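Local coordinates for putative oxidoreductase (Bacteroides fragilis NCTC 9343, PDB 3FHL) that probably acts as an NAD(P)-dependent oxidoreductase of the Gfo/Idh/MocA family, with a nucleotide-binding Rossmann domain and a C-terminal alpha/beta domain, at the interface of chains A and B. Numbering follows the deposited sequence. Chains: chain A/B, Putative oxidoreductase.

Contact 1 and contact 2 are two patches of one two-fold interface, with the centres of their C-alpha atoms about 22 Å apart. Each has a twin with the chains exchanged. Both use the C-terminal alpha/beta domain, and both draw on strand 244-248 and the loop after strand 228-234: A:His247 meets B:Met237 in contact 1, and the exchanged pair recurs in contact 2. Contact 1 fits a loop onto a strand turn, largely through backbone groups, whereas contact 2 gathers charged side chains between sheet faces. Together they suggest a sheet-mediated dimer, although the structure alone does not prove this assembly in solution.

Contact 1: the interface of chains A and B. Residues chain A 247-252, 288-290; chain B 156, 236-239.
Strands 244-248 and 252-255 of chain A are joined by a tight turn, in which A:Gly251 is almost fully extended (phi 176°, psi -172°), and the B:236-239 loop of the partner crosses this turn. The turn belongs to the C-terminal alpha/beta domain of the Gfo/Idh/MocA fold. B:Arg238 has CG anti to its backbone N and stays extended to NE, so the chain runs over A:Gly251 and sets CG above the centre of the A:His288 ring, 3.9 Å from its centroid. Its tip then meets the turn: NH1 donates to A:Leu250 O at 2.8 Å, with that acceptor in the guanidinium plane but NH1 lifted 31° out of the carbonyl plane. B:Tyr156 CE2 lies over one guanidinium face, while the tyrosine hydroxyl OH donates to A:Thr249 O at 2.6 Å, in the carbonyl plane and on a lone pair.

The A:His288 ring is held at its edge as well as its face. Its ND1 gives a nearly straight bond of 3.2 Å to B:Glu239 OE1, whose carboxylate is brought round by a bend at chi2. A:Ser252 OG is a polar hub: B:Glu239 N donates to it at 3.1 Å, and it is paired in the ring plane with A:His247 ND1 at 2.8 Å, which should fix the rotation of that imidazole. B:Met237 CG caps one face of the same ring, 4.0 Å from its centroid. A water bonded to B:Arg238 N (2.9 Å) also links A:Gly248 O and A:Ser252 OG.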
ATOM      1  N   HIS A 247       9.982   3.660  -3.568  1.00 25.09           N
ATOM      2  CA  HIS A 247      10.235   3.156  -4.911  1.00 25.92           C
ATOM      3  C   HIS A 247      10.609   4.294  -5.826  1.00 25.88           C
ATOM      4  O   HIS A 247       9.971   5.348  -5.852  1.00 29.26           O
ATOM      5  CB  HIS A 247       9.013   2.420  -5.509  1.00 23.32           C
ATOM      6  CG  HIS A 247       8.549   1.258  -4.691  1.00 24.41           C
ATOM      7  ND1 HIS A 247       9.281   0.098  -4.564  1.00 24.34           N
ATOM      8  CD2 HIS A 247       7.436   1.085  -3.939  1.00 21.67           C
ATOM      9  CE1 HIS A 247       8.644  -0.740  -3.769  1.00 34.34           C
ATOM     10  NE2 HIS A 247       7.523  -0.165  -3.371  1.00 27.36           N
ATOM     11  N   GLY A 248      11.667   4.073  -6.580  1.00 28.25           N
ATOM     12  CA  GLY A 248      12.033   5.004  -7.619  1.00 30.54           C
ATOM     13  C   GLY A 248      12.238   4.313  -8.946  1.00 30.89           C
ATOM     14  O   GLY A 248      12.028   3.104  -9.078  1.00 31.11           O
ATOM     15  N   THR A 249      12.664   5.088  -9.933  1.00 31.04           N
ATOM     16  CA  THR A 249      12.883   4.579 -11.283  1.00 31.42           C
ATOM     17  C   THR A 249      14.021   3.563 -11.344  1.00 32.20           C
ATOM     18  O   THR A 249      14.001   2.659 -12.166  1.00 31.08           O
ATOM     19  CB  THR A 249      13.176   5.725 -12.271  1.00 33.43           C
ATOM     20  OG1 THR A 249      14.253   6.522 -11.768  1.00 30.79           O
ATOM     21  CG2 THR A 249      11.940   6.596 -12.463  1.00 30.01           C
ATOM     22  N   LEU A 250      14.994   3.702 -10.450  1.00 29.92           N
ATOM     23  CA  LEU A 250      16.168   2.838 -10.443  1.00 31.62           C
ATOM     24  C   LEU A 250      16.135   1.774  -9.353  1.00 31.47           C
ATOM     25  O   LEU A 250      16.906   0.816  -9.389  1.00 31.85           O
ATOM     26  CB  LEU A 250      17.435   3.694 -10.295  1.00 31.94           C
ATOM     27  CG  LEU A 250      18.337   4.005 -11.497  1.00 41.46           C
ATOM     28  CD1 LEU A 250      17.620   3.982 -12.845  1.00 39.86           C
ATOM     29  CD2 LEU A 250      19.084   5.329 -11.279  1.00 39.33           C
ATOM     30  N   GLY A 251      15.267   1.937  -8.360  1.00 27.76           N
ATOM     31  CA  GLY A 251      15.285   0.993  -7.266  1.00 26.15           C
ATOM     32  C   GLY A 251      14.342   1.277  -6.122  1.00 24.42           C
ATOM     33  O   GLY A 251      13.520   2.185  -6.194  1.00 28.48           O
ATOM     34  N   SER A 252      14.497   0.491  -5.063  1.00 23.11           N
ATOM     35  CA  SER A 252      13.591   0.529  -3.923  1.00 26.59           C
ATOM     36  C   SER A 252      14.379   0.446  -2.635  1.00 24.87           C
ATOM     37  O   SER A 252      15.494  -0.088  -2.605  1.00 25.96           O
ATOM     38  CB  SER A 252      12.603  -0.654  -3.985  1.00 23.04           C
ATOM     39  OG  SER A 252      11.858  -0.687  -5.206  1.00 26.81           O
ATOM     40  N   HIS A 288      17.765  -1.976  -2.891  1.00 28.84           N
ATOM     41  CA  HIS A 288      17.829  -2.744  -4.115  1.00 32.16           C
ATOM     42  C   HIS A 288      17.729  -1.747  -5.244  1.00 29.59           C
ATOM     43  O   HIS A 288      16.647  -1.294  -5.575  1.00 28.35           O
ATOM     44  CB  HIS A 288      16.687  -3.773  -4.161  1.00 29.07           C
ATOM     45  CG  HIS A 288      16.729  -4.678  -5.361  1.00 33.73           C
ATOM     46  ND1 HIS A 288      15.885  -5.756  -5.503  1.00 37.36           N
ATOM     47  CD2 HIS A 288      17.517  -4.673  -6.464  1.00 37.50           C
ATOM     48  CE1 HIS A 288      16.138  -6.367  -6.647  1.00 36.86           C
ATOM     49  NE2 HIS A 288      17.124  -5.729  -7.250  1.00 37.65           N
ATOM     50  N   THR A 289      18.865  -1.409  -5.844  1.00 27.78           N
ATOM     51  CA  THR A 289      18.901  -0.307  -6.796  1.00 28.14           C
ATOM     52  C   THR A 289      20.049  -0.475  -7.799  1.00 29.40           C
ATOM     53  O   THR A 289      20.727  -1.503  -7.812  1.00 32.82           O
ATOM     54  CB  THR A 289      18.941   1.096  -6.053  1.00 26.29           C
ATOM     55  OG1 THR A 289      18.706   2.144  -6.993  1.00 27.13           O
ATOM     56  CG2 THR A 289      20.265   1.335  -5.333  1.00 31.31           C
ATOM     57  N   GLU A 290      20.228   0.523  -8.650  1.00 31.79           N
ATOM     58  CA  GLU A 290      21.302   0.543  -9.630  1.00 35.97           C
ATOM     59  C   GLU A 290      22.317   1.621  -9.243  1.00 33.52           C
ATOM     60  O   GLU A 290      21.966   2.798  -9.094  1.00 33.65           O
ATOM     61  CB  GLU A 290      20.701   0.857 -10.993  1.00 34.07           C
ATOM     62  CG  GLU A 290      21.637   0.757 -12.177  1.00 48.44           C
ATOM     63  CD  GLU A 290      20.938   1.162 -13.472  1.00 53.37           C
ATOM     64  OE1 GLU A 290      19.948   0.488 -13.847  1.00 69.03           O
ATOM     65  OE2 GLU A 290      21.372   2.156 -14.104  1.00 62.08           O
TER
ATOM     66  N   TYR B 156       8.661  -4.625 -12.171  1.00 30.73           N
ATOM     67  CA  TYR B 156       9.695  -3.642 -12.395  1.00 32.03           C
ATOM     68  C   TYR B 156      10.142  -3.671 -13.848  1.00 36.93           C
ATOM     69  O   TYR B 156      10.890  -4.557 -14.253  1.00 33.21           O
ATOM     70  CB  TYR B 156      10.895  -3.821 -11.435  1.00 31.66           C
ATOM     71  CG  TYR B 156      11.960  -2.762 -11.654  1.00 32.59           C
ATOM     72  CD1 TYR B 156      11.745  -1.439 -11.256  1.00 33.92           C
ATOM     73  CD2 TYR B 156      13.155  -3.066 -12.309  1.00 30.16           C
ATOM     74  CE1 TYR B 156      12.700  -0.460 -11.485  1.00 31.10           C
ATOM     75  CE2 TYR B 156      14.108  -2.095 -12.558  1.00 34.58           C
ATOM     76  CZ  TYR B 156      13.875  -0.790 -12.139  1.00 33.28           C
ATOM     77  OH  TYR B 156      14.810   0.187 -12.374  1.00 32.80           O
ATOM     78  N   LEU B 236       6.958   0.016 -11.300  1.00 26.41           N
ATOM     79  CA  LEU B 236       8.178   0.493 -10.649  1.00 30.78           C
ATOM     80  C   LEU B 236       8.245   0.088  -9.186  1.00 27.31           C
ATOM     81  O   LEU B 236       8.060   0.916  -8.285  1.00 28.78           O
ATOM     82  CB  LEU B 236       8.311   2.010 -10.813  1.00 31.84           C
ATOM     83  CG  LEU B 236       8.707   2.524 -12.201  1.00 25.93           C
ATOM     84  CD1 LEU B 236       8.753   4.058 -12.148  1.00 32.79           C
ATOM     85  CD2 LEU B 236      10.054   1.932 -12.669  1.00 30.33           C
ATOM     86  N   MET B 237       8.442  -1.208  -8.962  1.00 23.61           N
ATOM     87  CA  MET B 237       8.628  -1.770  -7.628  1.00 26.36           C
ATOM     88  C   MET B 237       9.781  -2.758  -7.722  1.00 29.07           C
ATOM     89  O   MET B 237       9.565  -3.981  -7.754  1.00 28.03           O
ATOM     90  CB  MET B 237       7.369  -2.485  -7.092  1.00 28.42           C
ATOM     91  CG  MET B 237       6.161  -1.623  -6.804  1.00 31.41           C
ATOM     92  SD  MET B 237       4.782  -2.512  -6.029  1.00 20.10           S
ATOM     93  CE  MET B 237       3.723  -1.141  -5.604  1.00 28.35           C
ATOM     94  N   ARG B 238      11.004  -2.229  -7.784  1.00 30.41           N
ATOM     95  CA  ARG B 238      12.201  -3.069  -7.919  1.00 27.95           C
ATOM     96  C   ARG B 238      12.294  -4.113  -6.830  1.00 29.51           C
ATOM     97  O   ARG B 238      12.654  -5.261  -7.091  1.00 30.14           O
ATOM     98  CB  ARG B 238      13.500  -2.251  -8.014  1.00 28.00           C
ATOM     99  CG  ARG B 238      14.634  -3.107  -8.580  1.00 33.34           C
ATOM    100  CD  ARG B 238      15.782  -2.319  -9.122  1.00 34.85           C
ATOM    101  NE  ARG B 238      16.560  -3.147 -10.036  1.00 37.60           N
ATOM    102  CZ  ARG B 238      17.458  -2.689 -10.905  1.00 38.66           C
ATOM    103  NH1 ARG B 238      17.718  -1.394 -10.992  1.00 36.50           N
ATOM    104  NH2 ARG B 238      18.097  -3.536 -11.701  1.00 41.54           N
ATOM    105  N   GLU B 239      11.962  -3.715  -5.606  1.00 26.92           N
ATOM    106  CA  GLU B 239      11.774  -4.673  -4.548  1.00 26.69           C
ATOM    107  C   GLU B 239      10.265  -4.812  -4.362  1.00 31.56           C
ATOM    108  O   GLU B 239       9.569  -3.844  -4.056  1.00 27.79           O
ATOM    109  CB  GLU B 239      12.465  -4.229  -3.265  1.00 26.49           C
ATOM    110  CG  GLU B 239      12.287  -5.197  -2.095  1.00 31.13           C
ATOM    111  CD  GLU B 239      13.006  -6.529  -2.287  1.00 35.37           C
ATOM    112  OE1 GLU B 239      13.907  -6.637  -3.158  1.00 33.02           O
ATOM    113  OE2 GLU B 239      12.667  -7.464  -1.534  1.00 35.59           O
TER
HETATM  114  O   HOH W   1      11.491   0.642  -7.921  1.00 27.30           O

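Contact 2: the interface of chains A and B. Residues chain A 213, 215, 232, 237, 241; chain B 148, 150, 217, 228, 230, 245, 247.
Across the C-terminal alpha/beta domains of this Gfo/Idh/MocA protein, A:Lys232 of strand 228-234 reaches tip to tip into a cluster of carboxylates on strand 146-154 of chain B. Its CB carries CG anti to the carbonyl carbon and beside the backbone N. CG and CD then run past A:Ile215 CD1 of the neighbouring strand, an apolar neighbour on the same side that lines the aliphatic part of the chain. A bend at chi3 (82°) turns CE toward B:Glu148 OE2, and the terminal ammonium group follows.

There NZ is gripped from several directions. It donates to B:Glu148 OE2 at 2.7 Å, from above the carboxylate plane, and forms a second salt bridge across to B:Glu150 OE2 at 3.1 Å. On its own side NZ meets the syn lone pair of A:Glu241 OE1 at 2.9 Å, and water 2 connects it to B:Thr230 OG1.

B:Glu148 OE2 also accepts from the phenol OH of A:Tyr213 at 2.8 Å, again from above the plane, with the ring and carboxylate turned 78° apart. B:Lys228 CG lies over the rim of one face of that tyrosine ring, 3.7 Å from CE2. Farther along, the tip of A:Ile215, CD1, meets B:His217 CE1.

A:Glu241 and B:Glu150 come tip to tip with their planes nearly perpendicular. Their OE2 atoms lie 2.5 Å apart, which suggests that one carboxylate may be protonated, since two charged groups would repel. A:Glu241 OE2 also accepts from B:His247 NE2 at 2.8 Å, lying close to the imidazole plane. The lysine and a possibly charged histidine would help to offset the crowded acids.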
ATOM      1  N   TYR A 213      -6.903   1.926  13.365  1.00 27.22           N
ATOM      2  CA  TYR A 213      -6.435   1.700  12.005  1.00 28.47           C
ATOM      3  C   TYR A 213      -6.583   2.996  11.218  1.00 29.15           C
ATOM      4  O   TYR A 213      -7.607   3.658  11.320  1.00 29.24           O
ATOM      5  CB  TYR A 213      -7.279   0.600  11.310  1.00 25.01           C
ATOM      6  CG  TYR A 213      -6.921   0.399   9.841  1.00 24.99           C
ATOM      7  CD1 TYR A 213      -5.944  -0.522   9.460  1.00 24.33           C
ATOM      8  CD2 TYR A 213      -7.551   1.136   8.841  1.00 25.11           C
ATOM      9  CE1 TYR A 213      -5.592  -0.686   8.111  1.00 25.69           C
ATOM     10  CE2 TYR A 213      -7.212   0.982   7.500  1.00 24.44           C
ATOM     11  CZ  TYR A 213      -6.240   0.053   7.140  1.00 24.83           C
ATOM     12  OH  TYR A 213      -5.915  -0.092   5.802  1.00 28.67           O
ATOM     13  N   ILE A 215      -5.519   4.483   7.000  1.00 25.25           N
ATOM     14  CA  ILE A 215      -4.718   4.627   5.809  1.00 23.25           C
ATOM     15  C   ILE A 215      -4.996   6.029   5.267  1.00 26.04           C
ATOM     16  O   ILE A 215      -6.143   6.464   5.201  1.00 27.20           O
ATOM     17  CB  ILE A 215      -4.990   3.496   4.758  1.00 25.72           C
ATOM     18  CG1 ILE A 215      -4.108   3.690   3.522  1.00 27.75           C
ATOM     19  CG2 ILE A 215      -6.488   3.425   4.359  1.00 28.93           C
ATOM     20  CD1 ILE A 215      -3.849   2.408   2.729  1.00 34.03           C
ATOM     21  N   LYS A 232       0.115   4.768   6.950  1.00 25.36           N
ATOM     22  CA  LYS A 232      -0.704   3.728   7.587  1.00 30.18           C
ATOM     23  C   LYS A 232      -0.272   3.448   9.007  1.00 27.67           C
ATOM     24  O   LYS A 232       0.892   3.581   9.342  1.00 28.19           O
ATOM     25  CB  LYS A 232      -0.581   2.390   6.847  1.00 31.88           C
ATOM     26  CG  LYS A 232      -1.415   2.229   5.619  1.00 36.47           C
ATOM     27  CD  LYS A 232      -1.236   0.808   5.019  1.00 32.04           C
ATOM     28  CE  LYS A 232      -2.103  -0.219   5.715  1.00 30.77           C
ATOM     29  NZ  LYS A 232      -2.165  -1.512   4.950  1.00 31.71           N
ATOM     30  N   MET A 237      -1.529  -5.900  13.067  1.00 29.83           N
ATOM     31  CA  MET A 237      -0.572  -6.349  12.062  1.00 30.62           C
ATOM     32  C   MET A 237       0.422  -7.280  12.742  1.00 29.94           C
ATOM     33  O   MET A 237       1.548  -6.872  13.058  1.00 31.15           O
ATOM     34  CB  MET A 237       0.168  -5.176  11.398  1.00 31.27           C
ATOM     35  CG  MET A 237      -0.676  -4.276  10.509  1.00 31.57           C
ATOM     36  SD  MET A 237       0.264  -2.992   9.610  1.00 21.20           S
ATOM     37  CE  MET A 237      -1.035  -2.348   8.574  1.00 34.27           C
ATOM     38  N   GLU A 241       4.020  -4.648   8.330  1.00 23.34           N
ATOM     39  CA  GLU A 241       4.320  -4.019   7.050  1.00 28.92           C
ATOM     40  C   GLU A 241       5.554  -3.097   7.223  1.00 30.85           C
ATOM     41  O   GLU A 241       5.929  -2.790   8.353  1.00 29.17           O
ATOM     42  CB  GLU A 241       3.088  -3.279   6.531  1.00 30.47           C
ATOM     43  CG  GLU A 241       2.082  -4.261   5.970  1.00 27.77           C
ATOM     44  CD  GLU A 241       0.707  -3.694   5.755  1.00 30.94           C
ATOM     45  OE1 GLU A 241       0.537  -2.476   5.537  1.00 25.20           O
ATOM     46  OE2 GLU A 241      -0.227  -4.506   5.781  1.00 31.65           O
TER
ATOM     47  N   GLU B 148      -8.182  -6.997   7.331  1.00 27.33           N
ATOM     48  CA  GLU B 148      -7.544  -6.300   6.220  1.00 27.77           C
ATOM     49  C   GLU B 148      -7.058  -7.253   5.140  1.00 22.43           C
ATOM     50  O   GLU B 148      -6.527  -8.310   5.445  1.00 21.93           O
ATOM     51  CB  GLU B 148      -6.373  -5.425   6.720  1.00 27.68           C
ATOM     52  CG  GLU B 148      -5.657  -4.662   5.597  1.00 30.09           C
ATOM     53  CD  GLU B 148      -4.765  -3.522   6.078  1.00 32.74           C
ATOM     54  OE1 GLU B 148      -4.154  -3.652   7.166  1.00 28.57           O
ATOM     55  OE2 GLU B 148      -4.673  -2.506   5.342  1.00 32.21           O
ATOM     56  N   GLU B 150      -4.913  -7.051   1.468  1.00 25.40           N
ATOM     57  CA  GLU B 150      -4.108  -6.311   0.504  1.00 23.38           C
ATOM     58  C   GLU B 150      -3.666  -7.242  -0.587  1.00 22.46           C
ATOM     59  O   GLU B 150      -3.147  -8.329  -0.312  1.00 21.74           O
ATOM     60  CB  GLU B 150      -2.873  -5.720   1.174  1.00 22.87           C
ATOM     61  CG  GLU B 150      -3.215  -4.698   2.262  1.00 26.06           C
ATOM     62  CD  GLU B 150      -2.075  -4.460   3.225  1.00 33.68           C
ATOM     63  OE1 GLU B 150      -0.931  -4.213   2.782  1.00 38.23           O
ATOM     64  OE2 GLU B 150      -2.331  -4.517   4.437  1.00 34.89           O
ATOM     65  N   HIS B 217      -9.091   1.375  -3.303  1.00 27.43           N
ATOM     66  CA  HIS B 217      -9.758   0.938  -2.100  1.00 26.28           C
ATOM     67  C   HIS B 217     -11.202   0.642  -2.431  1.00 31.91           C
ATOM     68  O   HIS B 217     -11.894   1.493  -2.980  1.00 28.36           O
ATOM     69  CB  HIS B 217      -9.669   2.006  -1.011  1.00 27.98           C
ATOM     70  CG  HIS B 217      -8.268   2.266  -0.571  1.00 37.50           C
ATOM     71  ND1 HIS B 217      -7.512   1.308   0.063  1.00 40.98           N
ATOM     72  CD2 HIS B 217      -7.464   3.342  -0.730  1.00 39.05           C
ATOM     73  CE1 HIS B 217      -6.307   1.792   0.303  1.00 44.88           C
ATOM     74  NE2 HIS B 217      -6.254   3.028  -0.163  1.00 37.25           N
ATOM     75  N   LYS B 228     -10.873  -3.908   5.456  1.00 26.47           N
ATOM     76  CA  LYS B 228     -10.180  -2.895   4.692  1.00 30.09           C
ATOM     77  C   LYS B 228      -9.501  -3.529   3.482  1.00 28.57           C
ATOM     78  O   LYS B 228      -8.702  -4.450   3.643  1.00 28.20           O
ATOM     79  CB  LYS B 228      -9.168  -2.183   5.602  1.00 30.05           C
ATOM     80  CG  LYS B 228      -9.798  -1.591   6.865  1.00 27.49           C
ATOM     81  CD  LYS B 228     -10.732  -0.420   6.525  1.00 34.76           C
ATOM     82  CE  LYS B 228     -11.195   0.300   7.788  1.00 37.38           C
ATOM     83  NZ  LYS B 228     -12.341   1.199   7.504  1.00 35.39           N
ATOM     84  N   THR B 230      -7.208  -3.131  -0.047  1.00 21.32           N
ATOM     85  CA  THR B 230      -6.308  -2.374  -0.922  1.00 24.17           C
ATOM     86  C   THR B 230      -5.884  -3.242  -2.092  1.00 24.11           C
ATOM     87  O   THR B 230      -5.342  -4.334  -1.894  1.00 28.13           O
ATOM     88  CB  THR B 230      -5.019  -1.911  -0.196  1.00 24.78           C
ATOM     89  OG1 THR B 230      -5.355  -1.262   1.024  1.00 28.87           O
ATOM     90  CG2 THR B 230      -4.245  -0.935  -1.048  1.00 29.30           C
ATOM     91  N   ALA B 245      -1.182  -9.584   1.509  1.00 26.50           N
ATOM     92  CA  ALA B 245      -0.962  -9.420   2.938  1.00 24.98           C
ATOM     93  C   ALA B 245      -2.336  -9.352   3.552  1.00 26.48           C
ATOM     94  O   ALA B 245      -3.113  -8.467   3.226  1.00 23.79           O
ATOM     95  CB  ALA B 245      -0.168  -8.144   3.247  1.00 25.75           C
ATOM     96  N   HIS B 247      -4.550  -9.551   7.278  1.00 27.32           N
ATOM     97  CA  HIS B 247      -4.383  -9.361   8.710  1.00 29.40           C
ATOM     98  C   HIS B 247      -5.696  -9.677   9.372  1.00 26.49           C
ATOM     99  O   HIS B 247      -6.741  -9.248   8.905  1.00 25.20           O
ATOM    100  CB  HIS B 247      -3.951  -7.904   9.032  1.00 28.03           C
ATOM    101  CG  HIS B 247      -2.606  -7.536   8.469  1.00 24.26           C
ATOM    102  ND1 HIS B 247      -1.440  -8.148   8.871  1.00 26.00           N
ATOM    103  CD2 HIS B 247      -2.251  -6.640   7.519  1.00 22.18           C
ATOM    104  CE1 HIS B 247      -0.425  -7.655   8.184  1.00 24.81           C
ATOM    105  NE2 HIS B 247      -0.888  -6.730   7.361  1.00 28.51           N
TER
HETATM  106  O   HOH W   2      -2.625  -1.016   2.237  1.00 29.95           O